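Local coordinates for protein inactive Zymogen C11 Protease (Parabacteroides distasonis, PDB 6MZO) that is the inactive zymogen of a clostripain-like C11 cysteine protease, which probably cleaves peptide bonds once activated, at residues T10-Y18 with M199-A207. Sequence-based numbering, arbitrary orientation.
Sequences TAPRTVLIY and MGDMFKKEA
In the alpha/beta/alpha sandwich of this clan CD peptidase, where helices pack on both faces of a mixed central sheet, Arg13, just before strand 14-19, binds the chain leaving helix 195-203, a worked example of a buried arginine collecting backbone carbonyls. Its NH1 donates to Met202 O at 2.8 Å, from above that carbonyl plane, and more straight on to Lys204 O, which accepts within its own plane. NH2 reaches Lys205 O at 2.8 Å along a more bent path (140°) and also pairs with Asp156 of strand 155-162. A bend at chi3 (-57°) turns the guanidinium toward these oxygens, while Ala207 CB lies over one of its faces. Replacing this arginine with a leucine would probably take the arginine donors from the three carbonyls, leaving Lys205 O with its water, and leave Asp156 without its cationic partner. Further along, the contact turns apolar: Val15 CG2 sits over the Phe203 ring, 4.1 Å from its centroid, in a CH-pi contact, and Ile17 CD1 approaches Met199 CE at 4.3 Å. The edge of the same Phe203 ring, at CE1, faces Arg13 O. Back at the loop, one water donates to both Pro12 O and Lys205 O, 2.6 Å from the latter.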
ATOM      1  N   THR A  10      27.362 -11.348  -3.314  1.00 79.34           N
ATOM      2  CA  THR A  10      26.017 -11.882  -3.231  1.00 70.25           C
ATOM      3  C   THR A  10      25.060 -10.714  -3.400  1.00 57.68           C
ATOM      4  O   THR A  10      25.440  -9.553  -3.236  1.00 57.03           O
ATOM      5  CB  THR A  10      25.751 -12.593  -1.906  1.00 69.89           C
ATOM      6  OG1 THR A  10      25.710 -11.622  -0.849  1.00 69.33           O
ATOM      7  CG2 THR A  10      26.854 -13.606  -1.638  1.00 71.25           C
ATOM      8  N   ALA A  11      23.830 -11.028  -3.759  1.00 45.78           N
ATOM      9  CA  ALA A  11      22.837  -9.988  -3.992  1.00 34.16           C
ATOM     10  C   ALA A  11      22.305  -9.388  -2.688  1.00 34.23           C
ATOM     11  O   ALA A  11      21.838 -10.114  -1.817  1.00 32.20           O
ATOM     12  CB  ALA A  11      21.685 -10.552  -4.786  1.00 34.63           C
ATOM     13  N   PRO A  12      22.366  -8.053  -2.560  1.00 31.61           N
ATOM     14  CA  PRO A  12      21.959  -7.445  -1.319  1.00 29.57           C
ATOM     15  C   PRO A  12      20.440  -7.586  -1.181  1.00 30.38           C
ATOM     16  O   PRO A  12      19.924  -7.619  -0.060  1.00 26.34           O
ATOM     17  CB  PRO A  12      22.367  -5.963  -1.502  1.00 31.55           C
ATOM     18  CG  PRO A  12      23.699  -6.123  -2.299  1.00 36.37           C
ATOM     19  CD  PRO A  12      23.263  -7.164  -3.341  1.00 35.10           C
ATOM     20  N   ARG A  13      19.738  -7.632  -2.321  1.00 24.85           N
ATOM     21  CA  ARG A  13      18.278  -7.765  -2.247  1.00 23.27           C
ATOM     22  C   ARG A  13      17.742  -8.403  -3.538  1.00 23.67           C
ATOM     23  O   ARG A  13      18.271  -8.143  -4.643  1.00 24.27           O
ATOM     24  CB  ARG A  13      17.588  -6.416  -2.027  1.00 22.04           C
ATOM     25  CG  ARG A  13      16.035  -6.527  -1.816  1.00 20.17           C
ATOM     26  CD  ARG A  13      15.433  -5.246  -1.145  1.00 22.92           C
ATOM     27  NE  ARG A  13      16.132  -5.047   0.105  1.00 21.12           N
ATOM     28  CZ  ARG A  13      17.140  -4.170   0.291  1.00 24.55           C
ATOM     29  NH1 ARG A  13      17.401  -3.228  -0.609  1.00 21.50           N
ATOM     30  NH2 ARG A  13      17.877  -4.286   1.398  1.00 23.56           N
ATOM     31  N   THR A  14      16.695  -9.221  -3.412  1.00 22.57           N
ATOM     32  CA  THR A  14      15.888  -9.574  -4.557  1.00 22.36           C
ATOM     33  C   THR A  14      14.524  -8.909  -4.415  1.00 23.80           C
ATOM     34  O   THR A  14      13.940  -9.014  -3.364  1.00 21.94           O
ATOM     35  CB  THR A  14      15.682 -11.112  -4.639  1.00 24.75           C
ATOM     36  OG1 THR A  14      16.903 -11.720  -5.062  1.00 25.78           O
ATOM     37  CG2 THR A  14      14.596 -11.513  -5.572  1.00 24.11           C
ATOM     38  N   VAL A  15      14.126  -8.136  -5.403  1.00 19.33           N
ATOM     39  CA  VAL A  15      12.786  -7.490  -5.373  1.00 17.76           C
ATOM     40  C   VAL A  15      11.884  -8.091  -6.470  1.00 20.30           C
ATOM     41  O   VAL A  15      12.283  -8.277  -7.626  1.00 19.98           O
ATOM     42  CB  VAL A  15      12.951  -5.974  -5.623  1.00 20.08           C
ATOM     43  CG1 VAL A  15      11.542  -5.282  -5.720  1.00 19.78           C
ATOM     44  CG2 VAL A  15      13.757  -5.292  -4.483  1.00 20.53           C
ATOM     45  N   LEU A  16      10.647  -8.411  -6.072  1.00 20.31           N
ATOM     46  CA  LEU A  16       9.575  -8.857  -6.954  1.00 20.20           C
ATOM     47  C   LEU A  16       8.573  -7.705  -7.071  1.00 20.67           C
ATOM     48  O   LEU A  16       8.122  -7.177  -6.049  1.00 20.24           O
ATOM     49  CB  LEU A  16       8.858 -10.112  -6.377  1.00 23.01           C
ATOM     50  CG  LEU A  16       7.513 -10.407  -7.094  1.00 23.44           C
ATOM     51  CD1 LEU A  16       7.831 -10.840  -8.539  1.00 24.08           C
ATOM     52  CD2 LEU A  16       6.823 -11.531  -6.270  1.00 24.49           C
ATOM     53  N   ILE A  17       8.324  -7.322  -8.328  1.00 19.76           N
ATOM     54  CA  ILE A  17       7.221  -6.363  -8.615  1.00 19.96           C
ATOM     55  C   ILE A  17       6.120  -7.178  -9.289  1.00 21.78           C
ATOM     56  O   ILE A  17       6.311  -7.748 -10.383  1.00 21.37           O
ATOM     57  CB  ILE A  17       7.728  -5.191  -9.501  1.00 19.65           C
ATOM     58  CG1 ILE A  17       8.984  -4.518  -8.914  1.00 18.30           C
ATOM     59  CG2 ILE A  17       6.479  -4.235  -9.751  1.00 19.38           C
ATOM     60  CD1 ILE A  17       9.410  -3.211  -9.705  1.00 18.61           C
ATOM     61  N   TYR A  18       4.958  -7.209  -8.619  1.00 21.07           N
ATOM     62  CA  TYR A  18       3.863  -8.084  -9.007  1.00 22.90           C
ATOM     63  C   TYR A  18       2.676  -7.246  -9.449  1.00 24.97           C
ATOM     64  O   TYR A  18       2.130  -6.468  -8.632  1.00 25.96           O
ATOM     65  CB  TYR A  18       3.465  -8.946  -7.799  1.00 24.68           C
ATOM     66  CG  TYR A  18       2.440 -10.012  -8.033  1.00 25.58           C
ATOM     67  CD1 TYR A  18       1.096  -9.701  -8.035  1.00 24.45           C
ATOM     68  CD2 TYR A  18       2.832 -11.319  -8.205  1.00 25.01           C
ATOM     69  CE1 TYR A  18       0.102 -10.690  -8.237  1.00 28.11           C
ATOM     70  CE2 TYR A  18       1.900 -12.314  -8.396  1.00 27.34           C
ATOM     71  CZ  TYR A  18       0.513 -11.989  -8.420  1.00 27.56           C
ATOM     72  OH  TYR A  18      -0.419 -13.004  -8.583  1.00 31.89           O
ATOM     73  N   MET A 199      14.312   3.081  -8.629  1.00 17.41           N
ATOM     74  CA  MET A 199      14.832   1.688  -8.697  1.00 17.79           C
ATOM     75  C   MET A 199      16.113   1.533  -7.857  1.00 17.46           C
ATOM     76  O   MET A 199      16.207   0.539  -7.043  1.00 18.78           O
ATOM     77  CB  MET A 199      15.117   1.266 -10.163  1.00 17.30           C
ATOM     78  CG  MET A 199      13.825   1.290 -11.053  1.00 17.19           C
ATOM     79  SD  MET A 199      12.448   0.370 -10.373  1.00 20.14           S
ATOM     80  CE  MET A 199      13.225  -1.282 -10.192  1.00 20.32           C
ATOM     81  N   GLY A 200      17.094   2.395  -8.040  1.00 16.24           N
ATOM     82  CA  GLY A 200      18.285   2.283  -7.172  1.00 19.36           C
ATOM     83  C   GLY A 200      17.963   2.318  -5.663  1.00 19.12           C
ATOM     84  O   GLY A 200      18.623   1.567  -4.871  1.00 20.30           O
ATOM     85  N   ASP A 201      17.009   3.154  -5.245  1.00 19.32           N
ATOM     86  CA  ASP A 201      16.649   3.176  -3.820  1.00 18.58           C
ATOM     87  C   ASP A 201      16.162   1.844  -3.336  1.00 18.28           C
ATOM     88  O   ASP A 201      16.425   1.527  -2.125  1.00 17.88           O
ATOM     89  CB  ASP A 201      15.591   4.284  -3.563  1.00 18.75           C
ATOM     90  CG  ASP A 201      16.167   5.686  -3.800  1.00 24.54           C
ATOM     91  OD1 ASP A 201      17.377   5.910  -3.559  1.00 20.99           O
ATOM     92  OD2 ASP A 201      15.417   6.589  -4.271  1.00 23.87           O
ATOM     93  N   MET A 202      15.457   1.068  -4.173  1.00 18.29           N
ATOM     94  CA  MET A 202      14.998  -0.262  -3.690  1.00 16.10           C
ATOM     95  C   MET A 202      16.156  -1.263  -3.440  1.00 19.89           C
ATOM     96  O   MET A 202      15.931  -2.261  -2.783  1.00 21.67           O
ATOM     97  CB  MET A 202      14.008  -0.918  -4.710  1.00 18.84           C
ATOM     98  CG  MET A 202      12.849  -0.071  -4.945  1.00 21.23           C
ATOM     99  SD  MET A 202      11.836  -1.120  -6.203  1.00 29.74           S
ATOM    100  CE  MET A 202      10.866   0.078  -7.035  1.00 49.21           C
ATOM    101  N   PHE A 203      17.326  -0.994  -4.016  1.00 18.38           N
ATOM    102  CA  PHE A 203      18.402  -1.992  -4.053  1.00 19.85           C
ATOM    103  C   PHE A 203      19.635  -1.551  -3.245  1.00 21.17           C
ATOM    104  O   PHE A 203      20.642  -2.232  -3.301  1.00 22.08           O
ATOM    105  CB  PHE A 203      18.778  -2.278  -5.513  1.00 18.59           C
ATOM    106  CG  PHE A 203      17.821  -3.202  -6.183  1.00 18.71           C
ATOM    107  CD1 PHE A 203      17.890  -4.556  -5.937  1.00 19.51           C
ATOM    108  CD2 PHE A 203      16.748  -2.722  -7.002  1.00 18.85           C
ATOM    109  CE1 PHE A 203      17.028  -5.424  -6.530  1.00 18.89           C
ATOM    110  CE2 PHE A 203      15.864  -3.568  -7.592  1.00 20.88           C
ATOM    111  CZ  PHE A 203      15.952  -4.954  -7.348  1.00 21.21           C
ATOM    112  N   LYS A 204      19.596  -0.402  -2.563  1.00 18.77           N
ATOM    113  CA  LYS A 204      20.701  -0.069  -1.571  1.00 19.64           C
ATOM    114  C   LYS A 204      20.803  -1.204  -0.523  1.00 22.35           C
ATOM    115  O   LYS A 204      19.825  -1.934  -0.253  1.00 24.88           O
ATOM    116  CB  LYS A 204      20.426   1.257  -0.923  1.00 21.35           C
ATOM    117  CG  LYS A 204      20.536   2.408  -2.005  1.00 21.88           C
ATOM    118  CD  LYS A 204      20.258   3.770  -1.385  1.00 22.21           C
ATOM    119  CE  LYS A 204      20.172   4.826  -2.499  1.00 21.08           C
ATOM    120  NZ  LYS A 204      19.815   6.177  -1.893  1.00 20.39           N
ATOM    121  N   LYS A 205      21.986  -1.349   0.051  1.00 20.55           N
ATOM    122  CA  LYS A 205      22.189  -2.475   0.994  1.00 23.38           C
ATOM    123  C   LYS A 205      21.058  -2.543   1.985  1.00 23.56           C
ATOM    124  O   LYS A 205      20.517  -3.650   2.191  1.00 26.16           O
ATOM    125  CB  LYS A 205      23.546  -2.294   1.658  1.00 21.67           C
ATOM    126  CG  LYS A 205      24.000  -3.509   2.465  1.00 28.86           C
ATOM    127  CD  LYS A 205      25.463  -3.279   2.759  1.00 33.94           C
ATOM    128  CE  LYS A 205      25.799  -3.968   4.042  1.00 47.76           C
ATOM    129  NZ  LYS A 205      25.817  -5.412   3.893  1.00 56.38           N
ATOM    130  N   GLU A 206      20.700  -1.401   2.614  1.00 22.63           N
ATOM    131  CA  GLU A 206      19.417  -1.204   3.269  1.00 22.24           C
ATOM    132  C   GLU A 206      18.513  -0.489   2.262  1.00 24.06           C
ATOM    133  O   GLU A 206      18.937   0.535   1.689  1.00 24.93           O
ATOM    134  CB  GLU A 206      19.514  -0.383   4.488  1.00 22.30           C
ATOM    135  CG  GLU A 206      20.368  -1.130   5.582  1.00 32.83           C
ATOM    136  CD  GLU A 206      20.563  -0.369   6.865  1.00 46.95           C
ATOM    137  OE1 GLU A 206      19.753   0.522   7.174  1.00 51.80           O
ATOM    138  OE2 GLU A 206      21.553  -0.682   7.581  1.00 53.19           O
ATOM    139  N   ALA A 207      17.279  -0.971   2.094  1.00 21.78           N
ATOM    140  CA  ALA A 207      16.348  -0.286   1.190  1.00 21.17           C
ATOM    141  C   ALA A 207      16.133   1.132   1.687  1.00 21.31           C
ATOM    142  O   ALA A 207      15.894   1.371   2.873  1.00 22.74           O
ATOM    143  CB  ALA A 207      15.012  -1.076   1.139  1.00 22.62           C
TER
HETATM  144  O   HOH W   1      21.187  -6.206   2.054  1.00 30.89           O